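PDB 5B3V: biliverdin reductase from Synechocystis sp., which probably reduces biliverdin IX alpha to bilirubin, using NADPH as the hydride donor in a two-domain Gfo/Idh/MocA fold. Local coordinates for residues E131-L136 with R284-Q289; F180-A185 with V236-G241. All coordinates share one frame; numbering follows the deposited sequence.

Contact 1 (E131-L136 with R284-Q289); sequences EHIELL and RGLFRQ. With NAP (NADP nicotinamide-adenine-dinucleotide phosphate), chain E.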
loop_
_atom_site.group_PDB
_atom_site.type_symbol
_atom_site.label_atom_id
_atom_site.label_comp_id
_atom_site.label_asym_id
_atom_site.label_seq_id
_atom_site.Cartn_x
_atom_site.Cartn_y
_atom_site.Cartn_z
ATOM N N GLU A 131 -1.912 4.178 4.762
ATOM C CA GLU A 131 -3.047 3.313 4.484
ATOM C C GLU A 131 -2.564 1.930 4.064
ATOM O O GLU A 131 -1.587 1.792 3.324
ATOM C CB GLU A 131 -3.924 3.942 3.399
ATOM C CG GLU A 131 -4.782 2.975 2.588
ATOM C CD GLU A 131 -4.013 2.311 1.460
ATOM O OE1 GLU A 131 -3.280 3.018 0.742
ATOM O OE2 GLU A 131 -4.129 1.079 1.307
ATOM N N HIS A 132 -3.268 0.892 4.541
ATOM C CA HIS A 132 -2.975 -0.498 4.177
ATOM C C HIS A 132 -4.306 -1.239 4.040
ATOM O O HIS A 132 -4.744 -1.946 4.951
ATOM C CB HIS A 132 -2.061 -1.166 5.200
ATOM C CG HIS A 132 -0.630 -0.743 5.094
ATOM N ND1 HIS A 132 0.283 -1.404 4.296
ATOM C CD2 HIS A 132 0.046 0.273 5.680
ATOM C CE1 HIS A 132 1.459 -0.812 4.397
ATOM N NE2 HIS A 132 1.343 0.207 5.229
ATOM N N ILE A 133 -4.941 -1.083 2.875
ATOM C CA ILE A 133 -6.245 -1.692 2.630
ATOM C C ILE A 133 -6.172 -3.197 2.421
ATOM O O ILE A 133 -7.210 -3.865 2.480
ATOM C CB ILE A 133 -6.944 -1.042 1.418
ATOM C CG1 ILE A 133 -6.068 -1.132 0.165
ATOM C CG2 ILE A 133 -7.311 0.402 1.724
ATOM C CD1 ILE A 133 -6.716 -0.544 -1.076
ATOM N N GLU A 134 -4.983 -3.753 2.173
ATOM C CA GLU A 134 -4.858 -5.205 2.115
ATOM C C GLU A 134 -5.124 -5.850 3.466
ATOM O O GLU A 134 -5.462 -7.037 3.517
ATOM C CB GLU A 134 -3.472 -5.619 1.615
ATOM C CG GLU A 134 -2.350 -5.526 2.642
ATOM C CD GLU A 134 -1.814 -4.117 2.809
ATOM O OE1 GLU A 134 -2.458 -3.166 2.318
ATOM O OE2 GLU A 134 -0.736 -3.963 3.417
ATOM N N LEU A 135 -4.973 -5.099 4.558
ATOM C CA LEU A 135 -5.252 -5.624 5.886
ATOM C C LEU A 135 -6.720 -5.514 6.270
ATOM O O LEU A 135 -7.106 -6.037 7.320
ATOM C CB LEU A 135 -4.403 -4.906 6.938
ATOM C CG LEU A 135 -2.888 -5.087 6.866
ATOM C CD1 LEU A 135 -2.233 -4.470 8.089
ATOM C CD2 LEU A 135 -2.518 -6.558 6.739
ATOM N N LEU A 136 -7.538 -4.849 5.457
ATOM C CA LEU A 136 -8.972 -4.759 5.693
ATOM C C LEU A 136 -9.778 -5.661 4.771
ATOM O O LEU A 136 -10.997 -5.773 4.942
ATOM C CB LEU A 136 -9.446 -3.308 5.531
ATOM C CG LEU A 136 -8.706 -2.195 6.273
ATOM C CD1 LEU A 136 -9.101 -0.835 5.713
ATOM C CD2 LEU A 136 -9.012 -2.269 7.759
ATOM N N ARG A 284 -15.438 -4.336 -0.294
ATOM C CA ARG A 284 -16.066 -3.083 0.126
ATOM C C ARG A 284 -15.169 -1.876 -0.099
ATOM O O ARG A 284 -14.037 -2.001 -0.585
ATOM C CB ARG A 284 -16.457 -3.137 1.612
ATOM C CG ARG A 284 -17.629 -4.054 1.951
ATOM C CD ARG A 284 -17.453 -4.642 3.346
ATOM N NE ARG A 284 -16.174 -5.346 3.459
ATOM C CZ ARG A 284 -15.604 -5.713 4.607
ATOM N NH1 ARG A 284 -16.195 -5.438 5.766
ATOM N NH2 ARG A 284 -14.434 -6.350 4.594
ATOM N N GLY A 285 -15.700 -0.736 0.261
ATOM C CA GLY A 285 -14.915 0.440 0.214
ATOM C C GLY A 285 -13.891 0.316 1.293
ATOM O O GLY A 285 -14.127 0.735 2.398
ATOM N N LEU A 286 -12.760 -0.278 0.961
ATOM C CA LEU A 286 -11.621 -0.326 1.872
ATOM C C LEU A 286 -11.027 1.061 2.077
ATOM O O LEU A 286 -10.561 1.394 3.173
ATOM C CB LEU A 286 -10.568 -1.293 1.330
ATOM C CG LEU A 286 -11.121 -2.626 0.821
ATOM C CD1 LEU A 286 -10.205 -3.225 -0.234
ATOM C CD2 LEU A 286 -11.319 -3.596 1.976
ATOM N N PHE A 287 -11.044 1.887 1.028
ATOM C CA PHE A 287 -10.623 3.276 1.167
ATOM C C PHE A 287 -11.549 4.036 2.109
ATOM O O PHE A 287 -11.092 4.852 2.918
ATOM C CB PHE A 287 -10.580 3.948 -0.204
ATOM C CG PHE A 287 -9.326 3.663 -0.975
ATOM C CD1 PHE A 287 -8.125 4.234 -0.593
ATOM C CD2 PHE A 287 -9.343 2.829 -2.081
ATOM C CE1 PHE A 287 -6.966 3.981 -1.290
ATOM C CE2 PHE A 287 -8.184 2.571 -2.785
ATOM C CZ PHE A 287 -6.993 3.150 -2.387
ATOM N N ARG A 288 -12.857 3.781 2.017
ATOM C CA ARG A 288 -13.800 4.410 2.935
ATOM C C ARG A 288 -13.532 3.982 4.373
ATOM O O ARG A 288 -13.578 4.810 5.290
ATOM C CB ARG A 288 -15.236 4.081 2.522
ATOM C CG ARG A 288 -16.227 4.085 3.671
ATOM C CD ARG A 288 -17.663 3.982 3.185
ATOM N NE ARG A 288 -18.238 5.293 2.892
ATOM C CZ ARG A 288 -18.624 5.685 1.682
ATOM N NH1 ARG A 288 -18.500 4.864 0.648
ATOM N NH2 ARG A 288 -19.138 6.894 1.506
ATOM N N GLN A 289 -13.227 2.697 4.584
ATOM C CA GLN A 289 -12.871 2.227 5.921
ATOM C C GLN A 289 -11.643 2.951 6.455
ATOM O O GLN A 289 -11.613 3.359 7.622
ATOM C CB GLN A 289 -12.615 0.719 5.912
ATOM C CG GLN A 289 -13.744 -0.131 5.363
ATOM C CD GLN A 289 -13.627 -1.581 5.795
ATOM O OE1 GLN A 289 -13.143 -1.876 6.889
ATOM N NE2 GLN A 289 -14.058 -2.495 4.934
HETATM P PA NAP E . -3.283 6.643 -10.378
HETATM O O1A NAP E . -4.730 6.372 -10.501
HETATM O O2A NAP E . -2.418 6.501 -11.565
HETATM O O5B NAP E . -3.132 8.156 -9.834
HETATM C C5B NAP E . -1.926 8.923 -9.776
HETATM C C4B NAP E . -2.192 10.453 -9.777
HETATM O O4B NAP E . -0.908 10.343 -10.494
HETATM C C3B NAP E . -2.742 11.461 -10.832
HETATM O O3B NAP E . -2.726 12.789 -10.299
HETATM C C2B NAP E . -1.668 11.229 -11.843
HETATM O O2B NAP E . -1.609 12.127 -12.991
HETATM C C1B NAP E . -0.559 11.646 -10.873
HETATM N N9A NAP E . 0.721 11.533 -11.576
HETATM C C8A NAP E . 0.979 10.667 -12.551
HETATM N N7A NAP E . 2.219 10.894 -12.973
HETATM C C5A NAP E . 2.717 11.917 -12.280
HETATM C C6A NAP E . 3.910 12.511 -12.335
HETATM N N6A NAP E . 4.767 12.019 -13.225
HETATM N N1A NAP E . 4.229 13.544 -11.540
HETATM C C2A NAP E . 3.272 14.001 -10.629
HETATM N N3A NAP E . 2.025 13.357 -10.592
HETATM C C4A NAP E . 1.773 12.342 -11.438
HETATM O O3 NAP E . -2.677 5.648 -9.250
HETATM P PN NAP E . -3.279 5.173 -7.826
HETATM O O1N NAP E . -3.427 3.703 -7.856
HETATM O O2N NAP E . -4.439 6.028 -7.500
HETATM O O5D NAP E . -2.093 5.527 -6.794
HETATM C C5D NAP E . -1.904 6.608 -5.885
HETATM C C4D NAP E . -0.762 6.194 -4.909
HETATM O O4D NAP E . -1.739 5.081 -4.707
HETATM C C3D NAP E . 0.394 5.155 -4.941
HETATM O O3D NAP E . 1.093 5.183 -3.696
HETATM C C2D NAP E . -0.404 3.911 -5.060
HETATM O O2D NAP E . 0.434 2.763 -4.893
HETATM C C1D NAP E . -1.153 4.161 -3.795
HETATM N N1N NAP E . -2.108 3.057 -3.579
HETATM C C2N NAP E . -3.116 2.848 -4.518
HETATM C C3N NAP E . -4.026 1.817 -4.337
HETATM C C7N NAP E . -5.037 1.623 -5.264
HETATM O O7N NAP E . -5.088 2.273 -6.304
HETATM N N7N NAP E . -5.899 0.671 -4.952
HETATM C C4N NAP E . -3.962 1.005 -3.210
HETATM C C5N NAP E . -2.957 1.206 -2.274
HETATM C C6N NAP E . -2.034 2.231 -2.450
HETATM P P2B NAP E . -2.647 12.283 -14.191
HETATM O O1X NAP E . -1.739 12.439 -15.335
HETATM O O2X NAP E . -3.440 11.047 -14.160
HETATM O O3X NAP E . -3.401 13.504 -13.824
#

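Contact 2 (F180-A185 with V236-G241); sequences FPLVAA and VIYGKG. With BLA (biliverdine IX alpha), chain G.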
loop_
_atom_site.group_PDB
_atom_site.type_symbol
_atom_site.label_atom_id
_atom_site.label_comp_id
_atom_site.label_asym_id
_atom_site.label_seq_id
_atom_site.Cartn_x
_atom_site.Cartn_y
_atom_site.Cartn_z
ATOM N N PHE A 180 11.397 0.488 -6.485
ATOM C CA PHE A 180 11.584 -0.954 -6.466
ATOM C C PHE A 180 10.223 -1.634 -6.339
ATOM O O PHE A 180 9.431 -1.267 -5.459
ATOM C CB PHE A 180 12.506 -1.367 -5.321
ATOM C CG PHE A 180 12.786 -2.841 -5.273
ATOM C CD1 PHE A 180 13.532 -3.452 -6.269
ATOM C CD2 PHE A 180 12.303 -3.614 -4.234
ATOM C CE1 PHE A 180 13.786 -4.811 -6.229
ATOM C CE2 PHE A 180 12.558 -4.971 -4.186
ATOM C CZ PHE A 180 13.301 -5.571 -5.186
ATOM N N PRO A 181 9.907 -2.607 -7.202
ATOM C CA PRO A 181 8.530 -3.132 -7.251
ATOM C C PRO A 181 8.013 -3.665 -5.925
ATOM O O PRO A 181 6.826 -3.491 -5.626
ATOM C CB PRO A 181 8.628 -4.237 -8.309
ATOM C CG PRO A 181 9.738 -3.789 -9.200
ATOM C CD PRO A 181 10.741 -3.136 -8.294
ATOM N N LEU A 182 8.858 -4.311 -5.119
ATOM C CA LEU A 182 8.394 -4.804 -3.826
ATOM C C LEU A 182 8.279 -3.698 -2.787
ATOM O O LEU A 182 7.565 -3.875 -1.793
ATOM C CB LEU A 182 9.308 -5.916 -3.307
ATOM C CG LEU A 182 9.352 -7.186 -4.159
ATOM C CD1 LEU A 182 10.230 -8.247 -3.513
ATOM C CD2 LEU A 182 7.946 -7.719 -4.401
ATOM N N VAL A 183 8.964 -2.571 -2.986
ATOM C CA VAL A 183 8.705 -1.395 -2.162
ATOM C C VAL A 183 7.367 -0.778 -2.541
ATOM O O VAL A 183 6.575 -0.382 -1.677
ATOM C CB VAL A 183 9.854 -0.381 -2.303
ATOM C CG1 VAL A 183 9.454 0.973 -1.729
ATOM C CG2 VAL A 183 11.104 -0.907 -1.620
ATOM N N ALA A 184 7.089 -0.701 -3.846
ATOM C CA ALA A 184 5.838 -0.118 -4.316
ATOM C C ALA A 184 4.657 -1.035 -4.021
ATOM O O ALA A 184 3.599 -0.568 -3.585
ATOM C CB ALA A 184 5.937 0.181 -5.810
ATOM N N ALA A 185 4.816 -2.337 -4.241
ATOM C CA ALA A 185 3.775 -3.314 -3.912
ATOM C C ALA A 185 3.981 -3.848 -2.494
ATOM O O ALA A 185 4.066 -5.051 -2.244
ATOM C CB ALA A 185 3.761 -4.442 -4.938
ATOM N N VAL A 236 7.439 -14.588 -1.853
ATOM C CA VAL A 236 6.690 -13.428 -2.327
ATOM C C VAL A 236 7.017 -13.250 -3.803
ATOM O O VAL A 236 8.156 -12.913 -4.154
ATOM C CB VAL A 236 7.029 -12.159 -1.533
ATOM C CG1 VAL A 236 6.299 -10.958 -2.114
ATOM C CG2 VAL A 236 6.691 -12.344 -0.062
ATOM N N ILE A 237 6.026 -13.473 -4.665
ATOM C CA ILE A 237 6.196 -13.408 -6.114
ATOM C C ILE A 237 5.330 -12.272 -6.640
ATOM O O ILE A 237 4.105 -12.285 -6.462
ATOM C CB ILE A 237 5.827 -14.735 -6.795
ATOM C CG1 ILE A 237 6.356 -15.917 -5.979
ATOM C CG2 ILE A 237 6.383 -14.779 -8.214
ATOM C CD1 ILE A 237 7.869 -16.001 -5.931
ATOM N N TYR A 238 5.964 -11.291 -7.277
ATOM C CA TYR A 238 5.271 -10.161 -7.884
ATOM C C TYR A 238 5.732 -10.036 -9.326
ATOM O O TYR A 238 6.934 -9.923 -9.586
ATOM C CB TYR A 238 5.542 -8.861 -7.113
ATOM C CG TYR A 238 5.008 -7.614 -7.792
ATOM C CD1 TYR A 238 5.774 -6.923 -8.727
ATOM C CD2 TYR A 238 3.744 -7.121 -7.489
ATOM C CE1 TYR A 238 5.295 -5.788 -9.346
ATOM C CE2 TYR A 238 3.259 -5.983 -8.104
ATOM C CZ TYR A 238 4.037 -5.321 -9.030
ATOM O OH TYR A 238 3.555 -4.188 -9.640
ATOM N N GLY A 239 4.784 -10.051 -10.249
ATOM C CA GLY A 239 5.099 -9.926 -11.658
ATOM C C GLY A 239 3.968 -9.239 -12.390
ATOM O O GLY A 239 2.789 -9.424 -12.074
ATOM N N LYS A 240 4.342 -8.423 -13.370
ATOM C CA LYS A 240 3.351 -7.748 -14.194
ATOM C C LYS A 240 4.012 -7.324 -15.492
ATOM O O LYS A 240 5.236 -7.191 -15.572
ATOM C CB LYS A 240 2.741 -6.540 -13.473
ATOM C CG LYS A 240 3.515 -5.242 -13.636
ATOM C CD LYS A 240 2.896 -4.148 -12.785
ATOM C CE LYS A 240 3.662 -2.841 -12.900
ATOM N NZ LYS A 240 3.397 -1.951 -11.734
ATOM N N GLY A 241 3.190 -7.131 -16.508
ATOM C CA GLY A 241 3.658 -6.628 -17.777
ATOM C C GLY A 241 3.473 -7.608 -18.920
ATOM O O GLY A 241 2.667 -8.542 -18.868
HETATM C CHA BLA G . -3.482 -2.086 -4.871
HETATM N NA BLA G . -3.852 -0.901 -7.130
HETATM C C1A BLA G . -3.106 -1.140 -6.041
HETATM C C2A BLA G . -1.963 -0.450 -6.147
HETATM C C3A BLA G . -2.023 0.246 -7.276
HETATM C C4A BLA G . -3.168 -0.038 -7.886
HETATM C CMA BLA G . -0.940 1.194 -7.808
HETATM C CAA BLA G . -0.798 -0.375 -5.140
HETATM C CBA BLA G . 0.488 -1.128 -5.551
HETATM C CGA BLA G . 0.294 -2.641 -5.701
HETATM O O1A BLA G . -0.002 -3.275 -4.664
HETATM O O2A BLA G . 0.498 -3.138 -6.830
HETATM C CHB BLA G . -3.577 0.572 -9.243
HETATM N NB BLA G . -5.454 -1.172 -9.577
HETATM C C1B BLA G . -4.693 -0.165 -10.007
HETATM C C2B BLA G . -5.061 0.142 -11.245
HETATM C C3B BLA G . -6.049 -0.663 -11.602
HETATM C C4B BLA G . -6.293 -1.485 -10.575
HETATM C CMB BLA G . -4.451 1.244 -12.113
HETATM O OB BLA G . -7.204 -2.486 -10.433
HETATM C CAB BLA G . -6.641 -0.611 -12.801
HETATM C CBB BLA G . -7.781 -1.592 -13.092
HETATM N NC BLA G . -7.628 -0.538 -7.494
HETATM C C1C BLA G . -8.114 0.074 -8.575
HETATM C C2C BLA G . -9.336 -0.384 -8.833
HETATM C C3C BLA G . -9.632 -1.300 -7.893
HETATM C C4C BLA G . -8.572 -1.382 -7.090
HETATM C CMC BLA G . -10.155 0.133 -10.033
HETATM O OC BLA G . -7.398 1.008 -9.256
HETATM C CAC BLA G . -10.717 -2.065 -7.673
HETATM C CBC BLA G . -11.955 -1.967 -8.572
HETATM C CHD BLA G . -8.503 -2.322 -5.877
HETATM N ND BLA G . -5.931 -2.011 -5.669
HETATM C C1D BLA G . -7.106 -2.484 -5.244
HETATM C C2D BLA G . -6.901 -3.167 -4.131
HETATM C C3D BLA G . -5.613 -3.120 -3.835
HETATM C C4D BLA G . -4.999 -2.403 -4.786
HETATM C CMD BLA G . -7.977 -3.884 -3.314
HETATM C CAD BLA G . -5.038 -3.821 -2.597
HETATM C CBD BLA G . -4.315 -5.074 -3.070
HETATM C CGD BLA G . -3.771 -5.930 -1.932
HETATM O O1D BLA G . -4.616 -6.334 -1.107
HETATM O O2D BLA G . -2.559 -6.241 -1.965
#

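Contact 1 (E131-L136 with R284-Q289)
I133 and L286 meet with their side chains crossing at about a right angle, and the CB atoms, 3.6 Å apart, mark the tightly packed part of the contact. The two branches of I133 serve two partners: CB and CG2 pack on L286 CB, while CG1, set between the backbone N and carbonyl carbon (chi1 57°), sends CD1 to F287 in an off-centre CH-pi contact, 4.2 Å from the ring centroid. I133 CD1 also lies 3.8 Å from C4N of the NADP nicotinamide. F287 presents its ring edge to the nicotinamide, with F287 CE2 3.7 Å from the carboxamide N7N. E131 OE2 accepts the N-H of I133 at 2.8 Å through its anti lone pair. L136 completes the tight part, with L136 CB 4.0 Å from L286 CD2 and L136 CD1 3.8 Å from Q289 CB.

Toward solvent the packing thins, where Q289 NE2 lies over one face of the guanidinium of R284, exposed and poorly ordered, whose NH2 merely nears the L136 carbonyl.

The contact joins the loop after strand 128-131, the edge strand of the Rossmann sheet, to the first turn of helix 286-300. Helix 23-34 touches E131 and F287; helix 186-196 packs against H132, E134 and L135.

Contact 2 (F180-A185 with V236-G241)
Y238 reaches from its strand toward the short helix 181-184, and its side chain meets L182, P181 and A185 in turn. At the root, Y238 CB lies 3.8 Å from L182 CD2, the two side chains sliding past each other in opposite directions. Because CG is anti to the backbone N (chi1 172°), the ring extends from there alongside P181 and A185. On one flank CD1 and CE1 meet the pyrrolidine of P181, with P181 CB 3.8 Å from Y238 CE1. On the other, CD2 and CE2 meet A185, whose CB approaches Y238 CE2 to 3.6 Å. P181 CB, A185 CB and L182 CD2 all lie on the same side of the ring plane, none squarely over the ring. A185 is the first residue beyond the helix, and its small side chain lets backbone and ring come close; P181, in the first turn, needs no N-H there and offers the apolar CB of its ring. Further back, L182 CD2 also touches V236 CG1 at 4.3 Å, extending the apolar seam along the strand.

The tip is polar. Y238 OH accepts a hydrogen bond from K240 NZ at 3.1 Å and makes a weak one to a propionate oxygen of a second biliverdin, to which K240 NZ also bonds. A leucine in place of Y238 would probably leave K240 without its hydroxyl partner and open a gap against P181 and A185.

A propionate arm of the other biliverdin passes A184 and A185, with A184 O 3.7 Å from biliverdin CBA. The contact is thus apolar along its length and polar at its end: apolar carbons line one side of the tyrosine ring, and its hydroxyl, with the lysine ammonium, faces a pigment carboxylate whose negative charge the lysine would be expected to balance.

From the N terminus, the chain first builds the parallel Rossmann sheet and leaves its last strand, 128-131, through residues 131-136, the opening side of contact 1. It then enters the second domain by strand 153-163 and reaches helix 181-184, where contact 2 opens; fifty residues later strand 233-241 closes that smaller loop, binding helix to mixed sheet within one domain. After the remaining strands, residues 284-289 return at the head of helix 286-300 and close the larger loop of 147 residues. Contact 2 is therefore nested inside contact 1. Their centres lie about 20 Å apart, and the two contacts do not touch; contact 1 borders the nicotinamide, and both border bound biliverdin.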